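Local coordinates for protein PrimPol AEP domain (PP-N190) (Cyanophage S-2L, PDB 6ZP9) that probably makes primers and extends DNA as an archaeo-eukaryotic primase-polymerase domain of a phage that uses 2-aminoadenine in place of adenine, at residues Leu23-Lys28 / Ala176-Ala181; Arg36-Arg41 / Val46-Thr51; Ser113-Leu116 / Ser122-His125. All coordinates share one frame; numbering follows the deposited sequence. Where two conformers were deposited one is given.

Contact 1: Leu23-Lys28 / Ala176-Ala181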
loop_
_atom_site.group_PDB
_atom_site.type_symbol
_atom_site.label_atom_id
_atom_site.label_comp_id
_atom_site.label_asym_id
_atom_site.label_seq_id
_atom_site.Cartn_x
_atom_site.Cartn_y
_atom_site.Cartn_z
ATOM N N LEU A 23 5.848 -5.697 -5.034
ATOM C CA LEU A 23 6.129 -4.922 -6.243
ATOM C C LEU A 23 5.513 -5.572 -7.476
ATOM O O LEU A 23 4.967 -4.880 -8.346
ATOM C CB LEU A 23 7.645 -4.774 -6.432
ATOM C CG LEU A 23 8.329 -3.529 -5.854
ATOM C CD1 LEU A 23 7.937 -3.331 -4.421
ATOM C CD2 LEU A 23 9.832 -3.668 -5.954
ATOM N N SER A 24 5.610 -6.902 -7.571
ATOM C CA SER A 24 5.090 -7.626 -8.721
ATOM C C SER A 24 3.577 -7.473 -8.835
ATOM O O SER A 24 3.043 -7.182 -9.912
ATOM C CB SER A 24 5.471 -9.101 -8.595
ATOM O OG SER A 24 5.285 -9.759 -9.830
ATOM N N LEU A 25 2.864 -7.680 -7.734
ATOM C CA LEU A 25 1.417 -7.547 -7.785
ATOM C C LEU A 25 0.999 -6.120 -8.128
ATOM O O LEU A 25 -0.048 -5.910 -8.748
ATOM C CB LEU A 25 0.815 -7.996 -6.459
ATOM C CG LEU A 25 1.026 -9.478 -6.119
ATOM C CD1 LEU A 25 0.505 -9.763 -4.707
ATOM C CD2 LEU A 25 0.344 -10.388 -7.133
ATOM N N LEU A 26 1.809 -5.134 -7.767
ATOM C CA LEU A 26 1.530 -3.751 -8.129
ATOM C C LEU A 26 2.035 -3.386 -9.518
ATOM O O LEU A 26 1.928 -2.215 -9.904
ATOM C CB LEU A 26 2.143 -2.803 -7.094
ATOM C CG LEU A 26 1.448 -2.815 -5.730
ATOM C CD1 LEU A 26 2.225 -1.913 -4.775
ATOM C CD2 LEU A 26 -0.016 -2.376 -5.848
ATOM N N ARG A 27 2.566 -4.359 -10.267
ATOM C CA ARG A 27 3.116 -4.142 -11.612
ATOM C C ARG A 27 4.160 -3.025 -11.623
ATOM O O ARG A 27 4.301 -2.283 -12.600
ATOM C CB ARG A 27 1.995 -3.883 -12.622
ATOM C CG ARG A 27 1.049 -5.086 -12.732
ATOM C CD ARG A 27 -0.181 -4.831 -13.615
ATOM N NE ARG A 27 0.189 -4.510 -14.988
ATOM C CZ ARG A 27 0.396 -5.419 -15.935
ATOM N NH1 ARG A 27 0.263 -6.708 -15.652
ATOM N NH2 ARG A 27 0.727 -5.042 -17.162
ATOM N N LYS A 28 4.924 -2.917 -10.538
ATOM C CA LYS A 28 5.947 -1.892 -10.390
ATOM C C LYS A 28 7.324 -2.416 -10.792
ATOM O O LYS A 28 7.546 -3.616 -10.977
ATOM C CB LYS A 28 5.976 -1.370 -8.954
ATOM C CG LYS A 28 4.833 -0.444 -8.630
ATOM C CD LYS A 28 4.843 -0.060 -7.147
ATOM C CE LYS A 28 5.940 0.950 -6.863
ATOM N NZ LYS A 28 5.658 2.301 -7.455
ATOM N N ALA A 176 5.029 -8.174 7.853
ATOM C CA ALA A 176 3.872 -7.956 6.990
ATOM C C ALA A 176 3.811 -9.021 5.902
ATOM O O ALA A 176 4.834 -9.423 5.343
ATOM C CB ALA A 176 3.926 -6.564 6.370
ATOM N N GLN A 177 2.601 -9.471 5.586
ATOM C CA GLN A 177 2.415 -10.609 4.697
ATOM C C GLN A 177 1.296 -10.337 3.695
ATOM O O GLN A 177 0.204 -9.899 4.082
ATOM C CB GLN A 177 2.083 -11.872 5.504
ATOM C CG GLN A 177 1.695 -13.071 4.661
ATOM C CD GLN A 177 2.890 -13.887 4.231
ATOM O OE1 GLN A 177 4.026 -13.585 4.600
ATOM N NE2 GLN A 177 2.646 -14.930 3.443
ATOM N N ILE A 178 1.559 -10.620 2.418
ATOM C CA ILE A 178 0.522 -10.577 1.393
ATOM C C ILE A 178 -0.320 -11.842 1.484
ATOM O O ILE A 178 0.204 -12.936 1.724
ATOM C CB ILE A 178 1.154 -10.407 0.003
ATOM C CG1 ILE A 178 1.626 -8.963 -0.131
ATOM C CG2 ILE A 178 0.157 -10.763 -1.114
ATOM C CD1 ILE A 178 2.420 -8.712 -1.336
ATOM N N PHE A 179 -1.636 -11.697 1.321
ATOM C CA PHE A 179 -2.511 -12.858 1.338
ATOM C C PHE A 179 -3.729 -12.589 0.458
ATOM O O PHE A 179 -4.000 -11.455 0.062
ATOM C CB PHE A 179 -2.904 -13.231 2.777
ATOM C CG PHE A 179 -3.844 -12.249 3.433
ATOM C CD1 PHE A 179 -3.376 -11.036 3.928
ATOM C CD2 PHE A 179 -5.201 -12.550 3.563
ATOM C CE1 PHE A 179 -4.243 -10.129 4.539
ATOM C CE2 PHE A 179 -6.079 -11.655 4.178
ATOM C CZ PHE A 179 -5.599 -10.441 4.668
ATOM N N ASN A 180 -4.443 -13.665 0.120
ATOM C CA ASN A 180 -5.643 -13.606 -0.721
ATOM C C ASN A 180 -5.377 -12.958 -2.083
ATOM O O ASN A 180 -6.239 -12.265 -2.636
ATOM C CB ASN A 180 -6.791 -12.894 0.004
ATOM C CG ASN A 180 -7.440 -13.765 1.061
ATOM O OD1 ASN A 180 -7.281 -14.994 1.059
ATOM N ND2 ASN A 180 -8.200 -13.143 1.954
ATOM N N ALA A 181 -4.191 -13.191 -2.641
ATOM C CA ALA A 181 -3.933 -12.750 -4.006
ATOM C C ALA A 181 -4.758 -13.580 -4.988
ATOM O O ALA A 181 -4.882 -14.797 -4.852
ATOM C CB ALA A 181 -2.447 -12.851 -4.343
#

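Contact 2: Arg36-Arg41 / Val46-Thr51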
loop_
_atom_site.group_PDB
_atom_site.type_symbol
_atom_site.label_atom_id
_atom_site.label_comp_id
_atom_site.label_asym_id
_atom_site.label_seq_id
_atom_site.Cartn_x
_atom_site.Cartn_y
_atom_site.Cartn_z
ATOM N N ARG A 36 10.261 4.456 1.805
ATOM C CA ARG A 36 10.203 5.413 2.906
ATOM C C ARG A 36 10.333 4.637 4.204
ATOM O O ARG A 36 9.550 3.720 4.462
ATOM C CB ARG A 36 8.906 6.239 2.897
ATOM C CG ARG A 36 8.980 7.465 3.818
ATOM C CD ARG A 36 7.853 8.474 3.595
ATOM N NE ARG A 36 7.509 9.188 4.827
ATOM C CZ ARG A 36 7.832 10.451 5.102
ATOM N NH1 ARG A 36 7.475 10.979 6.267
ATOM N NH2 ARG A 36 8.501 11.185 4.222
ATOM N N ALA A 37 11.339 4.970 4.999
ATOM C CA ALA A 37 11.512 4.385 6.321
ATOM C C ALA A 37 11.041 5.415 7.343
ATOM O O ALA A 37 11.529 6.552 7.351
ATOM C CB ALA A 37 12.972 3.991 6.553
ATOM N N ILE A 38 10.078 5.034 8.178
ATOM C CA ILE A 38 9.472 5.946 9.142
ATOM C C ILE A 38 9.730 5.415 10.545
ATOM O O ILE A 38 9.510 4.227 10.813
ATOM C CB ILE A 38 7.962 6.119 8.902
ATOM C CG1 ILE A 38 7.703 6.504 7.441
ATOM C CG2 ILE A 38 7.394 7.168 9.855
ATOM C CD1 ILE A 38 6.250 6.743 7.137
ATOM N N TRP A 39 10.192 6.296 11.436
ATOM C CA TRP A 39 10.490 5.887 12.802
ATOM C C TRP A 39 9.194 5.626 13.576
ATOM O O TRP A 39 8.243 6.409 13.486
ATOM C CB TRP A 39 11.318 6.968 13.495
ATOM C CG TRP A 39 11.897 6.522 14.788
ATOM C CD1 TRP A 39 11.547 6.954 16.042
ATOM C CD2 TRP A 39 12.926 5.545 14.968
ATOM N NE1 TRP A 39 12.301 6.296 16.993
ATOM C CE2 TRP A 39 13.156 5.431 16.358
ATOM C CE3 TRP A 39 13.674 4.756 14.093
ATOM C CZ2 TRP A 39 14.103 4.554 16.887
ATOM C CZ3 TRP A 39 14.620 3.888 14.623
ATOM C CH2 TRP A 39 14.827 3.798 16.010
ATOM N N PRO A 40 9.120 4.535 14.342
ATOM C CA PRO A 40 7.836 4.158 14.948
ATOM C C PRO A 40 7.349 5.102 16.031
ATOM O O PRO A 40 6.142 5.119 16.292
ATOM C CB PRO A 40 8.111 2.763 15.527
ATOM C CG PRO A 40 9.291 2.269 14.799
ATOM C CD PRO A 40 10.128 3.471 14.491
ATOM N N ARG A 41 8.221 5.866 16.684
ATOM C CA ARG A 41 7.834 6.647 17.858
ATOM C C ARG A 41 7.846 8.137 17.519
ATOM O O ARG A 41 8.910 8.745 17.352
ATOM C CB ARG A 41 8.741 6.322 19.039
ATOM C CG ARG A 41 8.422 4.953 19.611
ATOM C CD ARG A 41 9.123 4.695 20.928
ATOM N NE ARG A 41 10.574 4.553 20.783
ATOM C CZ ARG A 41 11.195 3.517 20.219
ATOM N NH1 ARG A 41 10.507 2.501 19.705
ATOM N NH2 ARG A 41 12.522 3.498 20.160
ATOM N N VAL A 46 12.418 11.589 14.764
ATOM C CA VAL A 46 13.447 11.039 13.888
ATOM C C VAL A 46 13.025 11.276 12.446
ATOM O O VAL A 46 11.862 11.073 12.086
ATOM C CB VAL A 46 13.643 9.541 14.176
ATOM C CG1 VAL A 46 14.605 8.910 13.194
ATOM C CG2 VAL A 46 14.133 9.343 15.597
ATOM N N LYS A 47 13.963 11.718 11.624
ATOM C CA LYS A 47 13.664 12.016 10.229
ATOM C C LYS A 47 13.433 10.739 9.415
ATOM O O LYS A 47 14.196 9.773 9.506
ATOM C CB LYS A 47 14.807 12.820 9.620
ATOM C CG LYS A 47 14.540 13.336 8.227
ATOM C CD LYS A 47 15.742 14.111 7.722
ATOM C CE LYS A 47 15.397 14.903 6.484
ATOM N NZ LYS A 47 16.607 15.592 5.975
ATOM N N ALA A 48 12.379 10.742 8.603
ATOM C CA ALA A 48 12.128 9.617 7.709
ATOM C C ALA A 48 13.193 9.550 6.617
ATOM O O ALA A 48 13.744 10.569 6.196
ATOM C CB ALA A 48 10.743 9.736 7.067
ATOM N N TRP A 49 13.492 8.333 6.162
ATOM C CA TRP A 49 14.350 8.144 4.995
ATOM C C TRP A 49 13.493 8.109 3.743
ATOM O O TRP A 49 12.452 7.451 3.719
ATOM C CB TRP A 49 15.130 6.834 5.058
ATOM C CG TRP A 49 15.999 6.614 6.240
ATOM C CD1 TRP A 49 16.112 7.393 7.358
ATOM C CD2 TRP A 49 16.890 5.514 6.425
ATOM N NE1 TRP A 49 17.028 6.843 8.229
ATOM C CE2 TRP A 49 17.517 5.686 7.675
ATOM C CE3 TRP A 49 17.224 4.397 5.645
ATOM C CZ2 TRP A 49 18.456 4.783 8.167
ATOM C CZ3 TRP A 49 18.152 3.497 6.138
ATOM C CH2 TRP A 49 18.759 3.698 7.386
ATOM N N THR A 50 13.944 8.793 2.700
ATOM C CA THR A 50 13.291 8.741 1.396
ATOM C C THR A 50 14.374 8.404 0.382
ATOM O O THR A 50 15.295 9.196 0.155
ATOM C CB THR A 50 12.605 10.056 1.060
ATOM O OG1 THR A 50 13.537 11.118 1.246
ATOM C CG2 THR A 50 11.431 10.289 1.978
ATOM N N THR A 51 14.271 7.239 -0.240
ATOM C CA THR A 51 15.421 6.685 -0.936
ATOM C C THR A 51 14.934 5.621 -1.914
ATOM O O THR A 51 13.809 5.124 -1.784
ATOM C CB THR A 51 16.413 6.097 0.076
ATOM O OG1 THR A 51 17.662 5.822 -0.560
ATOM C CG2 THR A 51 15.854 4.831 0.695
HETATM O O HOH W 1 10.322 9.125 10.841
HETATM O O HOH W 2 9.873 10.202 15.130
#

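Contact 3: Ser113-Leu116 / Ser122-His125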
loop_
_atom_site.group_PDB
_atom_site.type_symbol
_atom_site.label_atom_id
_atom_site.label_comp_id
_atom_site.label_asym_id
_atom_site.label_seq_id
_atom_site.Cartn_x
_atom_site.Cartn_y
_atom_site.Cartn_z
ATOM N N SER A 113 -7.694 -7.370 -5.511
ATOM C CA SER A 113 -6.662 -8.140 -6.199
ATOM C C SER A 113 -5.783 -8.883 -5.203
ATOM O O SER A 113 -5.386 -10.030 -5.447
ATOM C CB SER A 113 -5.808 -7.219 -7.068
ATOM O OG SER A 113 -6.592 -6.588 -8.065
ATOM N N PHE A 114 -5.433 -8.227 -4.091
ATOM C CA PHE A 114 -4.730 -8.878 -2.991
ATOM C C PHE A 114 -4.927 -8.051 -1.732
ATOM O O PHE A 114 -5.399 -6.915 -1.775
ATOM C CB PHE A 114 -3.238 -9.077 -3.281
ATOM C CG PHE A 114 -2.429 -7.804 -3.324
ATOM C CD1 PHE A 114 -2.352 -7.060 -4.483
ATOM C CD2 PHE A 114 -1.689 -7.397 -2.229
ATOM C CE1 PHE A 114 -1.582 -5.918 -4.551
ATOM C CE2 PHE A 114 -0.906 -6.245 -2.283
ATOM C CZ PHE A 114 -0.856 -5.503 -3.456
ATOM N N GLN A 115 -4.578 -8.652 -0.605
ATOM C CA GLN A 115 -4.682 -8.010 0.692
ATOM C C GLN A 115 -3.346 -8.137 1.403
ATOM O O GLN A 115 -2.481 -8.922 1.009
ATOM C CB GLN A 115 -5.825 -8.620 1.528
ATOM C CG GLN A 115 -7.179 -8.469 0.840
ATOM C CD GLN A 115 -8.315 -9.079 1.616
ATOM O OE1 GLN A 115 -8.412 -10.307 1.729
ATOM N NE2 GLN A 115 -9.206 -8.232 2.137
ATOM N N LEU A 116 -3.172 -7.333 2.446
ATOM C CA LEU A 116 -1.905 -7.297 3.157
ATOM C C LEU A 116 -2.164 -7.220 4.653
ATOM O O LEU A 116 -2.923 -6.360 5.115
ATOM C CB LEU A 116 -1.051 -6.111 2.703
ATOM C CG LEU A 116 0.380 -6.142 3.248
ATOM C CD1 LEU A 116 1.371 -5.807 2.150
ATOM C CD2 LEU A 116 0.507 -5.161 4.397
ATOM N N SER A 122 -4.769 -2.723 11.042
ATOM C CA SER A 122 -5.549 -2.628 9.816
ATOM C C SER A 122 -5.069 -3.630 8.773
ATOM O O SER A 122 -3.872 -3.904 8.657
ATOM C CB SER A 122 -5.413 -1.216 9.184
ATOM O OG SER A 122 -5.953 -0.231 10.048
ATOM N N ILE A 123 -6.021 -4.191 8.055
ATOM C CA ILE A 123 -5.778 -4.898 6.804
ATOM C C ILE A 123 -5.703 -3.869 5.686
ATOM O O ILE A 123 -6.452 -2.877 5.684
ATOM C CB ILE A 123 -6.903 -5.920 6.543
ATOM C CG1 ILE A 123 -7.010 -6.935 7.692
ATOM C CG2 ILE A 123 -6.755 -6.585 5.155
ATOM C CD1 ILE A 123 -5.778 -7.819 7.898
ATOM N N HIS A 124 -4.804 -4.084 4.730
ATOM C CA HIS A 124 -4.716 -3.246 3.541
ATOM C C HIS A 124 -5.315 -3.984 2.348
ATOM O O HIS A 124 -5.018 -5.165 2.130
ATOM C CB HIS A 124 -3.264 -2.858 3.260
ATOM C CG HIS A 124 -2.701 -1.891 4.258
ATOM N ND1 HIS A 124 -1.440 -1.345 4.143
ATOM C CD2 HIS A 124 -3.231 -1.376 5.392
ATOM C CE1 HIS A 124 -1.221 -0.527 5.158
ATOM N NE2 HIS A 124 -2.292 -0.528 5.931
ATOM N N HIS A 125 -6.168 -3.295 1.592
ATOM C CA HIS A 125 -6.854 -3.863 0.438
ATOM C C HIS A 125 -6.380 -3.158 -0.823
ATOM O O HIS A 125 -6.325 -1.928 -0.856
ATOM C CB HIS A 125 -8.373 -3.708 0.568
ATOM C CG HIS A 125 -8.894 -4.049 1.924
ATOM N ND1 HIS A 125 -9.366 -5.303 2.246
ATOM C CD2 HIS A 125 -9.012 -3.302 3.048
ATOM C CE1 HIS A 125 -9.749 -5.315 3.510
ATOM N NE2 HIS A 125 -9.546 -4.114 4.019
#

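Contact 1: Leu23-Lys28 / Ala176-Ala181
L25, in the last turn of its helix, meets I178 on a strand some 150 residues further along the chain. The two side chains reach toward each other tip to tip. L25 CD1 lies 3.7 Å from I178 CG2 and 4.0 Å from I178 CD1, so one methyl touches both branches of the isoleucine. On L25, CG stands beside the backbone N and CD1 lies anti to CA (chi2 174°), so that methyl is the part of the leucine that reaches the strand. On I178, CG1 stands beside the backbone N (chi1 -74°) and CG2 stands anti to that N, and both methyls face the leucine. A looser touch, 4.3 Å between L25 CD1 and A181 CB, comes from just past the strand. The contact is small and apolar, with no hydrogen bond across it. Just beyond L25 the helix ends in a Schellman motif. R27 has positive phi, and K28 N bonds back to L23 O at 2.9 Å. K28 NZ forms a salt bridge with D74. The helix lies over strands 177-179 and 114-117. F114 packs against both L25 and I178, L21 and H22 flank I178, and Q18 OE1 accepts a bond from I178 N.

Contact 2: Arg36-Arg41 / Val46-Thr51
A37 and W49 form the hydrogen-bonded pair of a beta hairpin made by strands 34-38 and 49-52. A37 N gives to W49 O at 3.0 Å, and W49 N gives to A37 O at 2.9 Å. The strands run antiparallel, at 171°. On the face of this pair, the small A37 CB sits 3.9 Å from W49 CB. The indole of W49 then leads away from the hairpin to lie on helix 55-64 and meet F66.

The other face carries R36 and T50, side by side and pointing the same way. The extended R36 chain lays the centre of its guanidinium over the A48 methyl. A48 CB is the bump: it fits the hollow between the guanidinium and A37 O, 3.6 Å from R36 CZ and 3.3 Å from A37 O. T50 CG2 approaches the same guanidinium obliquely, near R36 NH2, and I38 CD1 lies at its edge.

Further along, V46 fits against W39, with V46 CB 3.5 Å from W39 CB. The two side chains cross obliquely. W39 CG is anti to the backbone N (chi1 -168°), which brings the indole face to V46 CG2, 3.7 Å from the centroid of the five-membered ring, a CH-pi contact. P40 CD lies over the opposite face, toward the rim, so the indole is held between the two. W39 NE1 is hydrogen-bonded to D44 OD2, and F66 meets this indole edge-to-face.

Here the backbones have parted, and two waters bridge them. One links R41 O to V46 N; the other accepts from W39 N at 2.9 Å and donates to V46 O.

Contact 3: Ser113-Leu116 / Ser122-His125
Q115 and H125 are joined by a side-chain hydrogen bond across a buried, non-hydrogen-bonded antiparallel pair. Q115 NE2 gives to H125 ND1 at 2.9 Å, in a fairly straight bond. The bond lies in the glutamine's amide plane but is tilted 18° from the imidazole plane. The two planes stand 44° apart. Q115 CG sits beside the backbone N (chi1 -60°) and the chain is extended beyond it, which carries the amide to the ring. The amide is gripped from several sides: Q115 NE2 also bonds to V101 O, and Q115 OE1 takes a bond from N180. This fixes its rotation. W92 meets the H125 ring at a steep angle.

On the other face L116 pairs with H124. L116 N gives to H124 O at 2.9 Å, and H124 N gives to L116 O at 3.0 Å. The latter bond is nearly straight. L116 CB and H124 CB touch at 4.0 Å. The H124 side chain touches M162 and R163 of strand 161-163, and H124 NE2 makes a weak bond to E91.

S113 and F114 form a classic beta bulge opposite Y126, whose ring stacks on that of F114. The whole is a beta hairpin. S122-I123-H124 matches the serine-x-histidine motif of archaeo-eukaryotic primases, consistent with a part in the nucleotide-binding site, as in related primases.

Contacts 1 and 3 share one antiparallel sheet, and their centres are 9 Å apart. Strand 177-179 of contact 1 lies next to strand 114-117 of contact 3. They touch directly: F179 N bonds to Q115 O at 2.9 Å, and F179 CE1 packs on L116 C at 3.6 Å. Contact 2 belongs to the other four-stranded sheet. Its centre is about 22 Å from the centre of each of the others, and it touches neither. Contact 1 closes a long loop of chain that holds both contacts 2 and 3. The probable active-site motif is S122-H124 in contact 3. The bound calcium ion is about 13 Å from the L25 and F114 side chains, so neither is a ligand of it.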